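Local coordinates for 11S globulin seed storage protein (Amaranthus hypochondriacus, PDB 3QAC) that serves as a seed storage protein, a nutrient reservoir of the 11S globulin family built from cupin domains and assembling into hexamers when mature, at the interface of chains A and B. Sequence-based numbering; all coordinates share one arbitrary frame. Chains: chain A/B, 11S globulin seed storage protein.

The interface of chains A and B. Residues chain A 207-210, 213-214; chain B 363-365.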
# COMPACT_ATOMS: atom_id res chain seq x y z
N ASN A 207 4.03 -31.36 -18.02
CA ASN A 207 3.81 -30.07 -18.67
C ASN A 207 4.28 -28.90 -17.80
O ASN A 207 3.91 -27.75 -18.05
CB ASN A 207 2.33 -29.90 -19.03
CG ASN A 207 2.11 -28.93 -20.20
OD1 ASN A 207 3.05 -28.55 -20.90
ND2 ASN A 207 0.85 -28.54 -20.41
N THR A 208 5.08 -29.18 -16.78
CA THR A 208 5.64 -28.13 -15.92
C THR A 208 7.03 -28.49 -15.42
O THR A 208 7.49 -29.61 -15.62
CB THR A 208 4.75 -27.85 -14.69
OG1 THR A 208 4.98 -28.86 -13.70
CG2 THR A 208 3.27 -27.80 -15.07
N GLY A 209 7.68 -27.53 -14.77
CA GLY A 209 9.02 -27.73 -14.23
C GLY A 209 9.61 -26.47 -13.62
O GLY A 209 8.89 -25.50 -13.39
N ASN A 210 10.93 -26.50 -13.36
CA ASN A 210 11.67 -25.36 -12.82
C ASN A 210 11.91 -24.33 -13.93
O ASN A 210 11.73 -24.65 -15.10
CB ASN A 210 13.00 -25.81 -12.20
CG ASN A 210 14.08 -26.10 -13.25
OD1 ASN A 210 14.50 -25.20 -13.98
ND2 ASN A 210 14.53 -27.35 -13.31
N ARG A 213 13.62 -25.18 -17.26
CA ARG A 213 12.88 -25.98 -18.22
C ARG A 213 12.21 -25.09 -19.27
O ARG A 213 11.97 -25.50 -20.40
CB ARG A 213 11.82 -26.85 -17.53
CG ARG A 213 10.57 -27.06 -18.37
CD ARG A 213 9.93 -28.43 -18.17
NE ARG A 213 8.85 -28.64 -19.13
CZ ARG A 213 8.15 -29.77 -19.24
NH1 ARG A 213 8.41 -30.80 -18.45
NH2 ARG A 213 7.18 -29.86 -20.15
N GLY A 214 11.93 -23.85 -18.89
CA GLY A 214 11.24 -22.94 -19.79
C GLY A 214 12.10 -22.45 -20.95
O GLY A 214 11.59 -22.13 -22.02
N GLN B 363 5.58 -21.90 -13.92
CA GLN B 363 5.30 -23.30 -14.25
C GLN B 363 6.45 -23.93 -15.03
O GLN B 363 6.40 -25.11 -15.36
CB GLN B 363 4.04 -23.38 -15.12
CG GLN B 363 2.94 -24.22 -14.54
CD GLN B 363 1.82 -23.38 -14.02
OE1 GLN B 363 1.90 -22.83 -12.92
NE2 GLN B 363 0.76 -23.23 -14.82
N GLY B 364 7.46 -23.13 -15.34
CA GLY B 364 8.56 -23.58 -16.17
C GLY B 364 8.19 -23.57 -17.64
O GLY B 364 8.88 -24.14 -18.47
N GLN B 365 7.08 -22.90 -17.96
CA GLN B 365 6.60 -22.81 -19.33
C GLN B 365 7.05 -21.50 -19.96
O GLN B 365 7.00 -20.45 -19.32
CB GLN B 365 5.06 -22.87 -19.38
CG GLN B 365 4.49 -24.22 -18.95
CD GLN B 365 5.19 -25.39 -19.64
OE1 GLN B 365 5.13 -25.52 -20.87
NE2 GLN B 365 5.85 -26.23 -18.85
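A:Asn207 to A:Gly209 and the tight loop B:Gln363 to B:Gln365 meet in a subunit-subunit interface, part of the contact that joins neighbours in the proglobulin trimer; the mature, cleaved globulin is a hexamer. The bond to look at first runs between backbones: A:Gly209 N donates to the carbonyl O of B:Gln363 at 2.8 Å, 151° at the hydrogen, approaching from above the carbonyl plane. Next to it the methyl CG2 of A:Thr208 packs on CG of B:Gln363 at 3.6 Å, the two side chains meeting at a slant. B:Gln365 has the most surface buried by the partner here, 56 Å². Its CG stands opposite its own carbonyl carbon (chi1 -66°), and a bend at chi2 swings the amide up to the A chain, across the A:Asn207 side chain at about a right angle, amide planes 61° apart. NE2 lies 2.6 Å from the carbonyl O of A:Asn207, but its N-H is not aimed there; A:Asn207 begins a modelled stretch, so this approach carries little weight. Alongside, A:Arg213 points the same way, its NE 3.9 Å from B:Gln365 NE2 and its CG 3.4 Å from O of B:Gly364. An alanine in place of B:Gln365 would probably leave the A:Asn207 carbonyl without its polar neighbour and open a gap beside the arginine. In the fold, A:Asn207 to A:Asn210 run as loop into the 3-10 helix 211-214, which holds A:Arg213 and A:Gly214; the B loop lies between strand 354-360 and the short strand at 366, in the second cupin domain.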